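Local coordinates for protein fiber (Human adenovirus 26, PDB 6FJN) that attaches the adenovirus virion to receptors on the host cell, the knob domain given here being the receptor-binding end of the trimeric fiber, at residues A[53-67]-A[152-165]. Sequence-based numbering, arbitrary orientation. Where two conformers were deposited one is given.
Sequences ATTKKDVKISLLFDE and CAYSITFTFTWQKD
Strands 58-65 and 154-161 run antiparallel (168° between their directions), tied by paired backbone bonds at Val59-Phe160, Ile61-Phe158 and Leu63-Ile156. At one end a classic beta bulge sets Ala153 and Tyr154 against Phe65, whose O accepts both Ala153 N (2.8 Å) and Tyr154 N (3.2 Å). At the other, Trp162 N donates to Lys57 O from above the carbonyl plane. Lys57, centre of an inverse gamma turn, lays its backbone and the start of its side chain over one face of the Trp162 indole: CB stands 3.6 Å from the centroid of the five-membered ring, a CH-pi contact only 8° off the normal. Trp162 CG sits between its own backbone N and carbonyl carbon (chi1 61°), which swings the indole back beneath Lys57, while Val59 CG2 meets the ring edge at CH2. On the face carrying Ile61, Leu63 and Phe158, Leu63 CD1 touches the edge of the Phe158 ring at CE2 (4.1 Å), and Phe65 turns its own edge to Ile156 CG1. This face packs on strands 22-31 and 34-43, joining the two sheets of the knob's beta sandwich. The other face is polar at the Asp58, Lys60, Thr159 and Thr161 end: Thr161 OG1 donates to Asp58 OD1 (2.7 Å), nearly along the C-O axis, and Lys60 reaches Glu147 in a salt bridge. Toward the bulge, Leu64 CB packs on Cys152 CB (4.0 Å). Beyond it, one water accepts from Tyr154 OH (2.7 Å) and donates to Glu67 O and OE2. The apolar face of Ile61, Leu63, Phe158 and Phe160 thus builds the core; the second is polar at one end, buried at the other.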
loop_
_atom_site.group_PDB
_atom_site.type_symbol
_atom_site.label_atom_id
_atom_site.label_comp_id
_atom_site.label_asym_id
_atom_site.label_seq_id
_atom_site.Cartn_x
_atom_site.Cartn_y
_atom_site.Cartn_z
ATOM N N ALA A 53 -25.719 -15.257 -12.198
ATOM C CA ALA A 53 -24.639 -15.809 -13.031
ATOM C C ALA A 53 -24.338 -14.963 -14.260
ATOM O O ALA A 53 -23.199 -15.024 -14.751
ATOM C CB ALA A 53 -24.954 -17.231 -13.450
ATOM N N THR A 54 -25.304 -14.150 -14.681
ATOM C CA THR A 54 -25.100 -13.273 -15.828
ATOM C C THR A 54 -24.692 -11.851 -15.488
ATOM O O THR A 54 -24.224 -11.118 -16.371
ATOM C CB THR A 54 -26.288 -13.218 -16.774
ATOM O OG1 THR A 54 -27.390 -12.541 -16.174
ATOM C CG2 THR A 54 -26.707 -14.605 -17.193
ATOM N N THR A 55 -24.730 -11.422 -14.222
ATOM C CA THR A 55 -24.259 -10.078 -13.853
ATOM C C THR A 55 -22.864 -9.865 -14.406
ATOM O O THR A 55 -22.008 -10.739 -14.205
ATOM C CB THR A 55 -24.287 -9.901 -12.354
ATOM O OG1 THR A 55 -25.606 -10.160 -11.845
ATOM C CG2 THR A 55 -23.877 -8.529 -12.001
ATOM N N LYS A 56 -22.606 -8.735 -15.055
ATOM C CA LYS A 56 -21.281 -8.547 -15.648
ATOM C C LYS A 56 -20.182 -8.430 -14.582
ATOM O O LYS A 56 -20.290 -7.644 -13.673
ATOM C CB LYS A 56 -21.241 -7.362 -16.586
ATOM C CG LYS A 56 -19.960 -7.352 -17.422
ATOM C CD LYS A 56 -19.944 -6.333 -18.493
ATOM C CE LYS A 56 -18.770 -6.615 -19.443
ATOM N NZ LYS A 56 -18.762 -5.713 -20.599
ATOM N N LYS A 57 -19.150 -9.248 -14.786
ATOM C CA LYS A 57 -18.047 -9.358 -13.840
ATOM C C LYS A 57 -16.954 -8.307 -14.158
ATOM O O LYS A 57 -15.733 -8.634 -14.180
ATOM C CB LYS A 57 -17.472 -10.783 -13.860
ATOM C CG LYS A 57 -18.487 -11.910 -13.589
ATOM C CD LYS A 57 -17.829 -13.271 -13.492
ATOM C CE LYS A 57 -18.827 -14.333 -13.032
ATOM N NZ LYS A 57 -20.160 -14.310 -13.669
ATOM N N ASP A 58 -17.372 -7.051 -14.390
ATOM C CA ASP A 58 -16.495 -5.936 -14.714
ATOM C C ASP A 58 -17.311 -4.706 -14.466
ATOM O O ASP A 58 -18.393 -4.572 -15.092
ATOM C CB ASP A 58 -16.010 -6.020 -16.185
ATOM C CG ASP A 58 -14.981 -4.939 -16.515
ATOM O OD1 ASP A 58 -13.896 -4.964 -15.920
ATOM O OD2 ASP A 58 -15.283 -4.086 -17.385
ATOM N N VAL A 59 -16.918 -3.895 -13.441
ATOM C CA VAL A 59 -17.614 -2.638 -12.961
ATOM C C VAL A 59 -16.646 -1.456 -12.887
ATOM O O VAL A 59 -15.661 -1.512 -12.089
ATOM C CB VAL A 59 -18.299 -2.764 -11.578
ATOM C CG1 VAL A 59 -19.016 -1.443 -11.264
ATOM C CG2 VAL A 59 -19.293 -3.917 -11.612
ATOM N N LYS A 60 -16.939 -0.386 -13.645
ATOM C CA LYS A 60 -16.052 0.753 -13.631
ATOM C C LYS A 60 -16.720 1.936 -12.943
ATOM O O LYS A 60 -17.824 2.397 -13.370
ATOM C CB LYS A 60 -15.739 1.116 -15.076
ATOM C CG LYS A 60 -14.802 2.287 -15.293
ATOM C CD LYS A 60 -14.630 2.566 -16.788
ATOM C CE LYS A 60 -13.700 3.743 -16.976
ATOM N NZ LYS A 60 -13.397 3.813 -18.405
ATOM N N ILE A 61 -16.078 2.475 -11.951
ATOM C CA ILE A 61 -16.515 3.677 -11.217
ATOM C C ILE A 61 -15.649 4.823 -11.651
ATOM O O ILE A 61 -14.415 4.785 -11.490
ATOM C CB ILE A 61 -16.352 3.454 -9.707
ATOM C CG1 ILE A 61 -17.090 2.213 -9.215
ATOM C CG2 ILE A 61 -16.749 4.707 -8.923
ATOM C CD1 ILE A 61 -18.545 2.172 -9.584
ATOM N N SER A 62 -16.244 5.865 -12.220
ATOM C CA SER A 62 -15.488 6.980 -12.759
ATOM C C SER A 62 -15.650 8.253 -11.936
ATOM O O SER A 62 -16.777 8.708 -11.722
ATOM C CB SER A 62 -15.971 7.330 -14.142
ATOM O OG SER A 62 -15.711 6.232 -15.012
ATOM N N LEU A 63 -14.524 8.827 -11.493
ATOM C CA LEU A 63 -14.486 10.171 -10.908
ATOM C C LEU A 63 -13.804 11.069 -11.933
ATOM O O LEU A 63 -12.621 10.881 -12.245
ATOM C CB LEU A 63 -13.739 10.213 -9.591
ATOM C CG LEU A 63 -14.469 9.641 -8.365
ATOM C CD1 LEU A 63 -14.875 8.183 -8.476
ATOM C CD2 LEU A 63 -13.646 9.879 -7.125
ATOM N N LEU A 64 -14.566 12.017 -12.469
ATOM C CA LEU A 64 -14.061 12.958 -13.463
ATOM C C LEU A 64 -13.995 14.321 -12.809
ATOM O O LEU A 64 -14.933 14.702 -12.086
ATOM C CB LEU A 64 -15.059 13.040 -14.619
ATOM C CG LEU A 64 -15.458 11.701 -15.247
ATOM C CD1 LEU A 64 -16.472 11.957 -16.381
ATOM C CD2 LEU A 64 -14.266 10.941 -15.771
ATOM N N PHE A 65 -12.900 15.064 -13.034
ATOM C CA PHE A 65 -12.714 16.345 -12.372
ATOM C C PHE A 65 -12.459 17.429 -13.391
ATOM O O PHE A 65 -11.798 17.188 -14.443
ATOM C CB PHE A 65 -11.546 16.312 -11.387
ATOM C CG PHE A 65 -11.657 15.239 -10.330
ATOM C CD1 PHE A 65 -12.363 15.481 -9.140
ATOM C CD2 PHE A 65 -11.083 13.988 -10.531
ATOM C CE1 PHE A 65 -12.462 14.514 -8.167
ATOM C CE2 PHE A 65 -11.159 13.021 -9.516
ATOM C CZ PHE A 65 -11.856 13.293 -8.370
ATOM N N ASP A 66 -12.885 18.639 -13.049
ATOM C CA ASP A 66 -12.575 19.810 -13.874
ATOM C C ASP A 66 -11.210 20.367 -13.530
ATOM O O ASP A 66 -10.464 19.820 -12.717
ATOM C CB ASP A 66 -13.726 20.825 -13.736
ATOM C CG ASP A 66 -13.871 21.460 -12.385
ATOM O OD1 ASP A 66 -12.861 21.524 -11.634
ATOM O OD2 ASP A 66 -14.999 21.919 -12.066
ATOM N N GLU A 67 -10.930 21.540 -14.153
ATOM C CA GLU A 67 -9.650 22.290 -14.025
ATOM C C GLU A 67 -9.325 22.725 -12.595
ATOM O O GLU A 67 -8.192 23.051 -12.256
ATOM C CB GLU A 67 -9.684 23.530 -14.929
ATOM C CG GLU A 67 -9.365 23.183 -16.364
ATOM C CD GLU A 67 -7.891 22.859 -16.563
ATOM O OE1 GLU A 67 -7.565 22.019 -17.431
ATOM O OE2 GLU A 67 -7.034 23.390 -15.823
ATOM N N CYS A 152 -13.291 16.399 -19.149
ATOM C CA CYS A 152 -12.582 16.360 -17.853
ATOM C C CYS A 152 -11.112 16.744 -17.965
ATOM O O CYS A 152 -10.459 16.498 -18.986
ATOM C CB CYS A 152 -12.761 15.005 -17.211
ATOM S SG CYS A 152 -11.986 13.602 -18.035
ATOM N N ALA A 153 -10.591 17.443 -16.964
ATOM C CA ALA A 153 -9.190 17.745 -16.878
ATOM C C ALA A 153 -8.379 16.634 -16.228
ATOM O O ALA A 153 -7.203 16.455 -16.552
ATOM C CB ALA A 153 -9.022 19.018 -16.079
ATOM N N TYR A 154 -9.011 15.931 -15.288
ATOM C CA TYR A 154 -8.351 14.863 -14.507
ATOM C C TYR A 154 -9.370 13.760 -14.315
ATOM O O TYR A 154 -10.590 13.981 -14.404
ATOM C CB TYR A 154 -7.896 15.331 -13.121
ATOM C CG TYR A 154 -7.041 16.557 -13.110
ATOM C CD1 TYR A 154 -5.657 16.452 -13.243
ATOM C CD2 TYR A 154 -7.599 17.826 -12.920
ATOM C CE1 TYR A 154 -4.858 17.571 -13.200
ATOM C CE2 TYR A 154 -6.804 18.951 -12.897
ATOM C CZ TYR A 154 -5.433 18.828 -13.048
ATOM O OH TYR A 154 -4.597 19.900 -13.025
ATOM N N SER A 155 -8.880 12.555 -14.001
ATOM C CA SER A 155 -9.817 11.488 -13.663
ATOM C C SER A 155 -9.130 10.488 -12.745
ATOM O O SER A 155 -7.899 10.275 -12.795
ATOM C CB SER A 155 -10.344 10.768 -14.891
ATOM O OG SER A 155 -9.327 10.170 -15.679
ATOM N N ILE A 156 -9.962 9.830 -11.931
ATOM C CA ILE A 156 -9.554 8.621 -11.191
ATOM C C ILE A 156 -10.655 7.634 -11.396
ATOM O O ILE A 156 -11.830 7.940 -11.122
ATOM C CB ILE A 156 -9.353 8.876 -9.671
ATOM C CG1 ILE A 156 -8.365 10.024 -9.410
ATOM C CG2 ILE A 156 -8.936 7.589 -8.981
ATOM C CD1 ILE A 156 -8.267 10.461 -7.962
ATOM N N THR A 157 -10.326 6.444 -11.910
ATOM C CA THR A 157 -11.347 5.413 -12.060
ATOM C C THR A 157 -10.942 4.174 -11.286
ATOM O O THR A 157 -9.743 3.859 -11.127
ATOM C CB THR A 157 -11.636 5.082 -13.531
ATOM O OG1 THR A 157 -10.495 4.452 -14.124
ATOM C CG2 THR A 157 -12.003 6.339 -14.311
ATOM N N PHE A 158 -11.946 3.463 -10.798
ATOM C CA PHE A 158 -11.787 2.212 -10.058
ATOM C C PHE A 158 -12.573 1.168 -10.785
ATOM O O PHE A 158 -13.816 1.275 -10.845
ATOM C CB PHE A 158 -12.324 2.361 -8.621
ATOM C CG PHE A 158 -11.746 3.509 -7.863
ATOM C CD1 PHE A 158 -10.568 3.385 -7.135
ATOM C CD2 PHE A 158 -12.376 4.745 -7.854
ATOM C CE1 PHE A 158 -10.006 4.447 -6.456
ATOM C CE2 PHE A 158 -11.815 5.809 -7.201
ATOM C CZ PHE A 158 -10.634 5.666 -6.502
ATOM N N THR A 159 -11.895 0.162 -11.342
ATOM C CA THR A 159 -12.577 -0.928 -12.006
ATOM C C THR A 159 -12.376 -2.177 -11.186
ATOM O O THR A 159 -11.278 -2.441 -10.648
ATOM C CB THR A 159 -12.004 -1.124 -13.419
ATOM O OG1 THR A 159 -12.172 0.083 -14.178
ATOM C CG2 THR A 159 -12.699 -2.238 -14.191
ATOM N N PHE A 160 -13.436 -2.976 -11.095
ATOM C CA PHE A 160 -13.406 -4.243 -10.393
ATOM C C PHE A 160 -13.750 -5.320 -11.407
ATOM O O PHE A 160 -14.804 -5.202 -12.098
ATOM C CB PHE A 160 -14.411 -4.218 -9.242
ATOM C CG PHE A 160 -14.086 -3.176 -8.205
ATOM C CD1 PHE A 160 -14.530 -1.871 -8.369
ATOM C CD2 PHE A 160 -13.241 -3.461 -7.141
ATOM C CE1 PHE A 160 -14.178 -0.898 -7.486
ATOM C CE2 PHE A 160 -12.908 -2.475 -6.221
ATOM C CZ PHE A 160 -13.361 -1.205 -6.414
ATOM N N THR A 161 -12.872 -6.313 -11.556
ATOM C CA THR A 161 -13.017 -7.323 -12.599
ATOM C C THR A 161 -12.783 -8.682 -12.000
ATOM O O THR A 161 -11.807 -8.842 -11.223
ATOM C CB THR A 161 -11.970 -7.084 -13.730
ATOM O OG1 THR A 161 -12.007 -5.734 -14.169
ATOM C CG2 THR A 161 -12.206 -7.978 -14.916
ATOM N N TRP A 162 -13.578 -9.665 -12.336
ATOM C CA TRP A 162 -13.382 -10.983 -11.735
ATOM C C TRP A 162 -13.853 -12.045 -12.710
ATOM O O TRP A 162 -14.445 -11.770 -13.744
ATOM C CB TRP A 162 -14.074 -11.103 -10.376
ATOM C CG TRP A 162 -15.540 -10.923 -10.374
ATOM C CD1 TRP A 162 -16.456 -11.914 -10.264
ATOM C CD2 TRP A 162 -16.265 -9.696 -10.336
ATOM N NE1 TRP A 162 -17.729 -11.392 -10.211
ATOM C CE2 TRP A 162 -17.639 -10.030 -10.242
ATOM C CE3 TRP A 162 -15.923 -8.351 -10.404
ATOM C CZ2 TRP A 162 -18.642 -9.062 -10.202
ATOM C CZ3 TRP A 162 -16.914 -7.397 -10.374
ATOM C CH2 TRP A 162 -18.271 -7.756 -10.283
ATOM N N GLN A 163 -13.532 -13.295 -12.346
ATOM C CA GLN A 163 -13.809 -14.468 -13.162
ATOM C C GLN A 163 -14.717 -15.478 -12.436
ATOM O O GLN A 163 -15.519 -16.156 -13.089
ATOM C CB GLN A 163 -12.476 -15.131 -13.527
ATOM C CG GLN A 163 -11.543 -14.265 -14.410
ATOM C CD GLN A 163 -10.800 -13.107 -13.737
ATOM O OE1 GLN A 163 -10.403 -13.150 -12.523
ATOM N NE2 GLN A 163 -10.617 -12.007 -14.529
ATOM N N LYS A 164 -14.566 -15.620 -11.119
ATOM C CA LYS A 164 -15.360 -16.594 -10.338
ATOM C C LYS A 164 -16.836 -16.230 -10.324
ATOM O O LYS A 164 -17.248 -15.077 -10.482
ATOM C CB LYS A 164 -14.828 -16.713 -8.899
ATOM C CG LYS A 164 -13.564 -17.548 -8.750
ATOM C CD LYS A 164 -13.235 -17.773 -7.275
ATOM C CE LYS A 164 -11.787 -18.189 -7.070
ATOM N NZ LYS A 164 -10.836 -17.330 -7.830
ATOM N N ASP A 165 -17.650 -17.259 -10.161
ATOM C CA ASP A 165 -19.061 -17.075 -9.984
ATOM C C ASP A 165 -19.338 -16.632 -8.556
ATOM O O ASP A 165 -19.191 -17.421 -7.585
ATOM C CB ASP A 165 -19.806 -18.375 -10.230
ATOM C CG ASP A 165 -21.283 -18.268 -9.876
ATOM O OD1 ASP A 165 -21.884 -17.213 -10.227
ATOM O OD2 ASP A 165 -21.825 -19.221 -9.254
HETATM O O HOH W 1 -5.729 22.298 -13.291
#